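Local coordinates for protein predicted ATPase of the ABC class (Vibrio vulnificus, PDB 5D6A) that probably binds and hydrolyses ATP as an ABC-class ATPase, and is captured here as a two-chain assembly with the ATP analogue AMP-PNP, at residues 272-275 and 276-280; 314-317 and 318-322; 325-329 and 330-334; 552-556 and 557-561. All blocks are in the same frame, centred on the assembly; numbering follows the deposited sequence.

Interaction 1 (272-275 and 276-280); sequences STLL and NAIER. With ANP (phosphoaminophosphonic acid-adenylate ester), chain C.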
# COMPACT_ATOMS: atom_id res chain seq x y z
N SER A 272 -0.89 -15.28 -13.22
CA SER A 272 -0.22 -14.50 -12.17
C SER A 272 0.38 -15.41 -11.12
O SER A 272 1.48 -15.15 -10.64
CB SER A 272 -1.18 -13.54 -11.48
OG SER A 272 -1.47 -12.43 -12.30
N THR A 273 -0.33 -16.48 -10.77
CA THR A 273 0.15 -17.43 -9.77
C THR A 273 1.50 -18.02 -10.20
O THR A 273 2.39 -18.19 -9.37
CB THR A 273 -0.87 -18.55 -9.53
OG1 THR A 273 -2.10 -17.99 -9.08
CG2 THR A 273 -0.35 -19.53 -8.48
N LEU A 274 1.63 -18.32 -11.49
CA LEU A 274 2.88 -18.85 -12.01
C LEU A 274 3.97 -17.77 -11.94
O LEU A 274 5.07 -18.03 -11.47
CB LEU A 274 2.72 -19.34 -13.45
CG LEU A 274 3.99 -19.81 -14.17
CD1 LEU A 274 4.73 -20.88 -13.38
CD2 LEU A 274 3.67 -20.31 -15.57
N LEU A 275 3.64 -16.57 -12.41
CA LEU A 275 4.59 -15.46 -12.41
C LEU A 275 4.98 -15.09 -10.98
O LEU A 275 6.14 -14.80 -10.70
CB LEU A 275 4.01 -14.25 -13.14
CG LEU A 275 4.96 -13.07 -13.36
CD1 LEU A 275 6.12 -13.49 -14.25
CD2 LEU A 275 4.23 -11.88 -13.97
N ASN A 276 3.99 -15.09 -10.09
CA ASN A 276 4.24 -14.77 -8.68
C ASN A 276 5.26 -15.72 -8.06
O ASN A 276 6.12 -15.29 -7.29
CB ASN A 276 2.94 -14.78 -7.88
CG ASN A 276 2.03 -13.62 -8.22
OD1 ASN A 276 2.46 -12.60 -8.76
ND2 ASN A 276 0.75 -13.76 -7.88
N ALA A 277 5.14 -17.00 -8.39
CA ALA A 277 6.06 -18.00 -7.87
C ALA A 277 7.46 -17.75 -8.43
O ALA A 277 8.46 -17.91 -7.72
CB ALA A 277 5.59 -19.40 -8.24
N ILE A 278 7.53 -17.35 -9.69
CA ILE A 278 8.81 -17.06 -10.33
C ILE A 278 9.46 -15.82 -9.71
O ILE A 278 10.63 -15.87 -9.34
CB ILE A 278 8.65 -16.87 -11.86
CG1 ILE A 278 8.21 -18.19 -12.50
CG2 ILE A 278 9.95 -16.42 -12.50
CD1 ILE A 278 7.89 -18.09 -13.98
N GLU A 279 8.69 -14.74 -9.57
CA GLU A 279 9.23 -13.49 -9.01
C GLU A 279 9.75 -13.70 -7.59
O GLU A 279 10.72 -13.06 -7.18
CB GLU A 279 8.19 -12.36 -9.00
CG GLU A 279 7.22 -12.41 -7.84
CD GLU A 279 6.17 -11.31 -7.87
OE1 GLU A 279 5.74 -10.93 -8.98
OE2 GLU A 279 5.75 -10.86 -6.79
N ARG A 280 9.08 -14.58 -6.84
CA ARG A 280 9.49 -14.85 -5.46
C ARG A 280 10.58 -15.91 -5.34
O ARG A 280 11.22 -16.02 -4.30
CB ARG A 280 8.29 -15.20 -4.58
CG ARG A 280 7.39 -14.01 -4.35
CD ARG A 280 6.62 -14.10 -3.06
NE ARG A 280 6.29 -12.75 -2.60
CZ ARG A 280 7.16 -11.92 -2.01
NH1 ARG A 280 8.43 -12.29 -1.81
NH2 ARG A 280 6.77 -10.71 -1.63
PG ANP C . -3.60 -12.42 -14.17
O1G ANP C . -2.14 -12.72 -14.40
O2G ANP C . -3.85 -11.19 -13.34
O3G ANP C . -4.40 -12.50 -15.45
PB ANP C . -5.00 -15.13 -13.83
O1B ANP C . -4.09 -15.83 -14.79
O2B ANP C . -6.32 -14.62 -14.36
N3B ANP C . -4.15 -13.74 -13.16
PA ANP C . -4.68 -16.10 -11.20
O1A ANP C . -3.48 -17.00 -11.11
O2A ANP C . -4.54 -14.65 -10.82
O3A ANP C . -5.32 -16.21 -12.68
O5' ANP C . -5.85 -16.72 -10.30
C5' ANP C . -6.24 -18.08 -10.44
C4' ANP C . -6.92 -18.57 -9.17
O4' ANP C . -6.82 -19.99 -9.11
C3' ANP C . -6.26 -18.04 -7.90
O3' ANP C . -7.25 -17.78 -6.90
C2' ANP C . -5.32 -19.14 -7.47
O2' ANP C . -5.21 -19.22 -6.05
C1' ANP C . -5.93 -20.40 -8.07
N9 ANP C . -4.89 -21.31 -8.63
C8 ANP C . -3.85 -20.96 -9.42
N7 ANP C . -3.11 -22.05 -9.73
C5 ANP C . -3.68 -23.12 -9.14
C6 ANP C . -3.40 -24.57 -9.05
N6 ANP C . -2.34 -25.11 -9.69
N1 ANP C . -4.25 -25.34 -8.32
C2 ANP C . -5.31 -24.81 -7.68
N3 ANP C . -5.61 -23.50 -7.72
C4 ANP C . -4.85 -22.62 -8.42
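Asn276 turns CG beside its own backbone N (chi1 -71°), which folds its amide back over the carbonyl oxygen of Ser272 one turn earlier; Thr273 has a similar first torsion (-59°), which brings OG1 next to its own N-H. That pair of donors grips one oxygen of the nucleotide analogue: O1A, on the alpha phosphate of ANP, lies 2.6 Å from Thr273 OG1 and 3.2 Å from Thr273 N. The methyl CG2 of Thr273 rests 3.9 Å from C8 of the adenine. On the helix itself, Asn276 N reaches Ser272 O at 2.6 Å and Glu279 N reaches Leu275 O at 2.8 Å. Asn276 ND2 also stands 3.2 Å from Ser272 O, but at too poor an angle for a bond, so the amide lies against that carbonyl without being held by it. Leu274 and Ile278 meet through their terminal methyls, CD1 to CD1 at 4.3 Å. The sequence and the strand-loop-helix setting fit a Walker A P-loop running into helix 271-280. Ser272 OG hydrogen-bonds Asp361 at the end of strand 357-361, and Glu307 of the second subunit packs on Ser272 and Asn276. With an amide of the first helical turn aimed at phosphate, the positive end of the helix dipole probably helps to stabilise the nucleotide's negative charge.

Interaction 2 (314-317 and 318-322); sequences LNLS and NYINH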
# COMPACT_ATOMS: atom_id res chain seq x y z
N LEU A 314 17.39 10.69 -15.08
CA LEU A 314 17.46 9.43 -15.80
C LEU A 314 17.24 9.66 -17.29
O LEU A 314 16.42 10.50 -17.67
CB LEU A 314 16.38 8.50 -15.25
CG LEU A 314 16.34 7.05 -15.74
CD1 LEU A 314 17.62 6.32 -15.35
CD2 LEU A 314 15.13 6.34 -15.14
N ASN A 315 17.98 8.93 -18.11
CA ASN A 315 17.88 9.04 -19.57
C ASN A 315 16.84 8.05 -20.09
O ASN A 315 17.04 6.84 -20.01
CB ASN A 315 19.25 8.77 -20.22
CG ASN A 315 19.25 9.00 -21.73
OD1 ASN A 315 18.21 9.04 -22.37
ND2 ASN A 315 20.44 9.14 -22.29
N LEU A 316 15.75 8.57 -20.64
CA LEU A 316 14.68 7.74 -21.17
C LEU A 316 14.56 7.84 -22.69
O LEU A 316 13.51 7.53 -23.26
CB LEU A 316 13.36 8.14 -20.51
CG LEU A 316 13.37 8.12 -18.98
CD1 LEU A 316 12.02 8.56 -18.42
CD2 LEU A 316 13.74 6.75 -18.45
N SER A 317 15.63 8.26 -23.35
CA SER A 317 15.64 8.42 -24.81
C SER A 317 15.19 7.17 -25.55
O SER A 317 14.56 7.27 -26.60
CB SER A 317 17.04 8.82 -25.29
OG SER A 317 17.44 10.04 -24.72
N ASN A 318 15.51 6.00 -25.02
CA ASN A 318 15.14 4.74 -25.66
C ASN A 318 13.65 4.44 -25.64
O ASN A 318 13.19 3.57 -26.38
CB ASN A 318 15.89 3.57 -25.02
CG ASN A 318 17.39 3.65 -25.20
OD1 ASN A 318 17.88 4.37 -26.07
ND2 ASN A 318 18.12 2.89 -24.40
N TYR A 319 12.88 5.14 -24.82
CA TYR A 319 11.45 4.89 -24.73
C TYR A 319 10.63 6.16 -24.96
O TYR A 319 9.74 6.18 -25.82
CB TYR A 319 11.12 4.27 -23.37
CG TYR A 319 11.98 3.05 -23.10
CD1 TYR A 319 11.71 1.84 -23.72
CD2 TYR A 319 13.07 3.13 -22.23
CE1 TYR A 319 12.50 0.72 -23.48
CE2 TYR A 319 13.86 2.02 -21.99
CZ TYR A 319 13.57 0.82 -22.62
OH TYR A 319 14.35 -0.29 -22.39
N ILE A 320 10.93 7.22 -24.22
CA ILE A 320 10.23 8.49 -24.37
C ILE A 320 11.01 9.36 -25.36
O ILE A 320 12.21 9.56 -25.20
CB ILE A 320 10.06 9.21 -23.02
CG1 ILE A 320 9.28 8.31 -22.06
CG2 ILE A 320 9.35 10.54 -23.22
CD1 ILE A 320 9.11 8.89 -20.67
N ASN A 321 10.31 9.87 -26.36
CA ASN A 321 10.93 10.69 -27.40
C ASN A 321 10.71 12.19 -27.21
O ASN A 321 11.63 12.99 -27.45
CB ASN A 321 10.41 10.25 -28.77
CG ASN A 321 10.75 8.81 -29.08
OD1 ASN A 321 11.77 8.29 -28.65
ND2 ASN A 321 9.89 8.15 -29.85
N HIS A 322 9.51 12.57 -26.79
CA HIS A 322 9.17 13.98 -26.57
C HIS A 322 8.47 14.20 -25.23
O HIS A 322 7.75 13.33 -24.74
CB HIS A 322 8.29 14.49 -27.71
CG HIS A 322 7.81 15.90 -27.53
ND1 HIS A 322 8.52 17.00 -27.97
CD2 HIS A 322 6.69 16.39 -26.95
CE1 HIS A 322 7.86 18.10 -27.67
NE2 HIS A 322 6.74 17.76 -27.05
O HOH W 1 16.11 4.99 -22.05
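Leu316 O accepts two backbone N-H groups from the residues that follow it, Tyr319 N at 2.9 Å and Ile320 N at 2.8 Å. The two come from different directions: Ile320 N meets the oxygen almost head-on, Tyr319 N from well above the carbonyl plane (48°). The two hydrogen bonds to this one oxygen wind the chain into a single tight turn, without going on into a regular helix. The side chains at its ends run side by side, pointing the same way, and Leu316 CD1 touches Ile320 CD1 at 3.7 Å. Just before the turn, Asn315 folds its OD1 forward in an Asx turn: it takes Ser317 N at 2.9 Å and Ser317 OG at 2.7 Å, the hydroxyl coming in the carbonyl plane on a lone pair. A water bridges the two halves, giving a hydrogen to Asn315 O and accepting one from Asn318 N. One face of the Tyr319 ring carries Asn318 CB, 3.9 Å above it and offset toward the rim. Further out, Tyr319 lies between helices 339-352 and 390-401, while Asn318 ND2 is bonded to Val457 O and Asn321 ND2 to Thr388 OG1. Leu316 is tied through its backbone to Thr329. In this loop between strands 311-312 and 332-334, the turn is held locally by backbone groups, the Asn315 side chain and one water, with the leucine-isoleucine pair supplying an apolar side and outside partners fixing Asn318 and Asn321.

Interaction 3 (325-329 and 330-334); sequences MGKDT and ADFTT. Unlike the reference sequence in segment 325-329: Lys327 (reference Arg).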
# COMPACT_ATOMS: atom_id res chain seq x y z
N MSE A 325 6.76 21.18 -22.11
CA MSE A 325 7.60 22.18 -21.45
C MSE A 325 9.05 22.03 -21.83
O MSE A 325 9.95 22.32 -21.03
CB MSE A 325 7.45 22.10 -19.92
CG MSE A 325 6.01 21.90 -19.45
SE MSE A 325 4.81 23.25 -20.24
CE MSE A 325 4.58 24.38 -18.65
N GLY A 326 9.29 21.58 -23.06
CA GLY A 326 10.64 21.39 -23.59
C GLY A 326 11.63 20.75 -22.63
O GLY A 326 12.75 21.24 -22.48
N LYS A 327 11.23 19.65 -21.99
CA LYS A 327 12.13 18.96 -21.06
C LYS A 327 12.99 17.92 -21.79
O LYS A 327 12.59 17.37 -22.82
CB LYS A 327 11.35 18.31 -19.92
CG LYS A 327 10.68 19.32 -19.00
CD LYS A 327 10.10 18.67 -17.75
CE LYS A 327 9.10 17.56 -18.06
NZ LYS A 327 7.96 18.04 -18.89
N ASP A 328 14.16 17.67 -21.23
CA ASP A 328 15.13 16.75 -21.82
C ASP A 328 14.79 15.30 -21.51
O ASP A 328 14.72 14.90 -20.34
CB ASP A 328 16.53 17.10 -21.28
CG ASP A 328 17.65 16.43 -22.05
OD1 ASP A 328 17.38 15.49 -22.82
OD2 ASP A 328 18.81 16.86 -21.87
N THR A 329 14.58 14.51 -22.56
CA THR A 329 14.28 13.09 -22.42
C THR A 329 15.53 12.30 -22.04
O THR A 329 15.44 11.14 -21.63
CB THR A 329 13.71 12.49 -23.73
OG1 THR A 329 14.67 12.64 -24.79
CG2 THR A 329 12.42 13.17 -24.12
N ALA A 330 16.69 12.94 -22.18
CA ALA A 330 17.97 12.31 -21.84
C ALA A 330 18.39 12.62 -20.40
O ALA A 330 19.36 12.05 -19.90
CB ALA A 330 19.05 12.75 -22.81
N ASP A 331 17.66 13.52 -19.75
CA ASP A 331 17.95 13.93 -18.38
C ASP A 331 16.62 14.21 -17.67
O ASP A 331 16.38 15.31 -17.17
CB ASP A 331 18.84 15.18 -18.41
CG ASP A 331 19.30 15.62 -17.02
OD1 ASP A 331 19.32 14.80 -16.09
OD2 ASP A 331 19.66 16.81 -16.89
N PHE A 332 15.76 13.19 -17.65
CA PHE A 332 14.42 13.32 -17.07
C PHE A 332 14.43 13.29 -15.53
O PHE A 332 14.99 12.39 -14.92
CB PHE A 332 13.50 12.23 -17.62
CG PHE A 332 12.10 12.28 -17.09
CD1 PHE A 332 11.20 13.22 -17.57
CD2 PHE A 332 11.68 11.39 -16.11
CE1 PHE A 332 9.90 13.28 -17.08
CE2 PHE A 332 10.39 11.45 -15.61
CZ PHE A 332 9.50 12.39 -16.10
N THR A 333 13.77 14.29 -14.94
CA THR A 333 13.67 14.43 -13.49
C THR A 333 12.27 14.91 -13.11
O THR A 333 11.71 15.77 -13.78
CB THR A 333 14.72 15.44 -12.96
OG1 THR A 333 16.04 14.99 -13.29
CG2 THR A 333 14.61 15.60 -11.45
N THR A 334 11.72 14.36 -12.03
CA THR A 334 10.38 14.74 -11.56
C THR A 334 10.09 14.23 -10.14
O THR A 334 10.80 13.36 -9.63
CB THR A 334 9.28 14.22 -12.50
OG1 THR A 334 8.00 14.70 -12.08
CG2 THR A 334 9.27 12.70 -12.53
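The carboxylate of Asp328 takes Ala330 N on OD1 at 2.7 Å, the N-H coming from above the carboxylate plane, 49° out of it. Asp328 OD1 also lies 3.2 Å from the methyl CB of Ala330, and Asp328 OD2 lies 3.8 Å from CB of Asp331. The carboxylates of Asp328 and Asp331 are set almost perpendicular, 84° apart, and their OD2 atoms stay 5.1 Å from each other. The other flat group is the ring of Phe332: Lys327 CE approaches its CE1 obliquely at 4.5 Å, and Phe268 of the second subunit meets the ring in a T-shaped stack. Asp328 to Asp331 form a type I beta turn, closed by a weak bond from Asp331 N to Asp328 O at 3.3 Å, and the chain passes from it straight into strand 332-334. With CG anti to the backbone N (chi1 -167°) and beside the carbonyl carbon, the Asp328 carboxylate swings forward to the N-H of Ala330, two residues on, across the start of the turn. Lys327, an arginine in the reference sequence, has its NZ bonded to Pro324 O. Asp331 OD1 turns outward to His313 ND1, and backbone bonds join Phe332 to Leu314 and Thr334 to Val311.

Interaction 4 (552-556 and 557-561); sequences AKPRP and IDVMA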
# COMPACT_ATOMS: atom_id res chain seq x y z
N ALA A 552 18.59 -8.35 7.14
CA ALA A 552 18.74 -9.41 6.15
C ALA A 552 19.40 -8.84 4.90
O ALA A 552 19.03 -7.75 4.45
CB ALA A 552 17.38 -10.00 5.80
N LYS A 553 20.37 -9.56 4.33
CA LYS A 553 21.07 -9.07 3.15
C LYS A 553 20.11 -8.75 2.02
O LYS A 553 19.39 -9.64 1.54
CB LYS A 553 22.13 -10.07 2.64
CG LYS A 553 22.80 -9.58 1.35
CD LYS A 553 23.80 -10.55 0.76
CE LYS A 553 25.03 -10.69 1.63
NZ LYS A 553 26.11 -11.47 0.97
N PRO A 554 20.10 -7.49 1.57
CA PRO A 554 19.25 -7.08 0.47
C PRO A 554 19.99 -7.18 -0.85
O PRO A 554 21.23 -7.21 -0.85
CB PRO A 554 18.97 -5.62 0.79
CG PRO A 554 20.25 -5.15 1.42
CD PRO A 554 20.85 -6.34 2.12
N ARG A 555 19.26 -7.25 -1.95
CA ARG A 555 19.88 -7.29 -3.27
C ARG A 555 20.38 -5.90 -3.62
O ARG A 555 19.73 -4.91 -3.28
CB ARG A 555 18.89 -7.73 -4.33
CG ARG A 555 18.29 -9.11 -4.13
CD ARG A 555 17.50 -9.51 -5.37
NE ARG A 555 16.38 -8.61 -5.63
CZ ARG A 555 15.63 -8.65 -6.72
NH1 ARG A 555 15.87 -9.54 -7.69
NH2 ARG A 555 14.63 -7.79 -6.87
N PRO A 556 21.55 -5.81 -4.29
CA PRO A 556 22.06 -4.50 -4.70
C PRO A 556 21.04 -3.74 -5.55
O PRO A 556 20.89 -2.52 -5.41
CB PRO A 556 23.29 -4.85 -5.54
CG PRO A 556 23.74 -6.16 -5.02
CD PRO A 556 22.52 -6.89 -4.53
N ILE A 557 20.34 -4.46 -6.42
CA ILE A 557 19.34 -3.87 -7.29
C ILE A 557 18.18 -3.28 -6.47
O ILE A 557 17.58 -2.29 -6.88
CB ILE A 557 18.83 -4.88 -8.34
CG1 ILE A 557 17.98 -4.17 -9.40
CG2 ILE A 557 18.05 -6.02 -7.69
CD1 ILE A 557 17.53 -5.07 -10.54
N ASP A 558 17.88 -3.88 -5.33
CA ASP A 558 16.80 -3.38 -4.47
C ASP A 558 17.22 -2.10 -3.72
O ASP A 558 16.40 -1.20 -3.53
CB ASP A 558 16.32 -4.46 -3.50
CG ASP A 558 15.58 -5.59 -4.20
OD1 ASP A 558 14.97 -5.35 -5.27
OD2 ASP A 558 15.57 -6.72 -3.67
N VAL A 559 18.49 -2.03 -3.32
CA VAL A 559 19.00 -0.84 -2.63
C VAL A 559 18.90 0.35 -3.59
O VAL A 559 18.49 1.44 -3.19
CB VAL A 559 20.47 -1.02 -2.20
CG1 VAL A 559 21.01 0.25 -1.57
CG2 VAL A 559 20.61 -2.19 -1.23
N MSE A 560 19.25 0.11 -4.85
CA MSE A 560 19.17 1.13 -5.89
C MSE A 560 17.74 1.50 -6.12
O MSE A 560 17.40 2.68 -6.17
CB MSE A 560 19.75 0.62 -7.21
CG MSE A 560 21.28 0.57 -7.21
SE MSE A 560 22.04 2.35 -6.83
CE MSE A 560 21.32 3.33 -8.39
N ALA A 561 16.88 0.49 -6.26
CA ALA A 561 15.46 0.73 -6.46
C ALA A 561 14.90 1.66 -5.38
O ALA A 561 14.19 2.62 -5.69
CB ALA A 561 14.70 -0.59 -6.48
O HOH W 2 16.49 -6.89 -1.05
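Arg555 and Asp558 meet side-on, their guanidinium and carboxylate planes turned 54° apart and the two side chains crossing at a slant. Arg555 NE points straight at Asp558 OD2, 2.8 Å away and in the guanidinium plane, while Arg555 NH2 reaches Asp558 OD1 at 2.9 Å, approaching it on the syn side. Each carboxylate oxygen thus has its own nitrogen. A bend at chi3 (-62°) turns the arginine's end back onto the helix. Ile557 runs alongside Arg555, and its CG2 lies over the centre of one guanidinium face, 3.6 Å above the plane, so the salt bridge occupies an edge and the isoleucine a face. On the other flank Pro554 CG touches Val559 CG2 at 4.0 Å. Arg555 is the N-cap of helix 556-564: its carbonyl accepts Val559 N at 3.1 Å and, weakly, Asp558 N. A water accepts from Arg555 N and donates to Asp558 OD2, joining the backbone before the helix to the same carboxylate. Arg555 NH1 goes on to the carbonyls of Gly298 and Ala300, and Pro554 and Val559 pack on helix 506-519. The guanidinium thus helps to join the C-terminal region to the P-loop domain, alongside the packing of Ile557 on Met301. An acidic group in the first turn of a helix, with its charge met by arginine, is probably favoured as a carboxylate.

Interactions 2 and 3 are neighbours, with centres about 9 Å apart, and their segments share backbone bonds: Leu316 N to Thr329 O and Leu314 O to Phe332 N, each 2.8 Å. Interaction 1 lies about 35 Å from interaction 3 (centres) within one chain, yet both touch the second subunit. The nucleotide of interaction 1 is also bonded to Asp336 of the second subunit. The Lys327 side chain is about 6 Å from a second ANP, not the one at Thr273, and residues 325-334 probably flank that second nucleotide, next to Phe268 of the second subunit. Interaction 4, in the C-terminal region, comes within about 6 Å (nearest atoms) of interaction 1 without touching it.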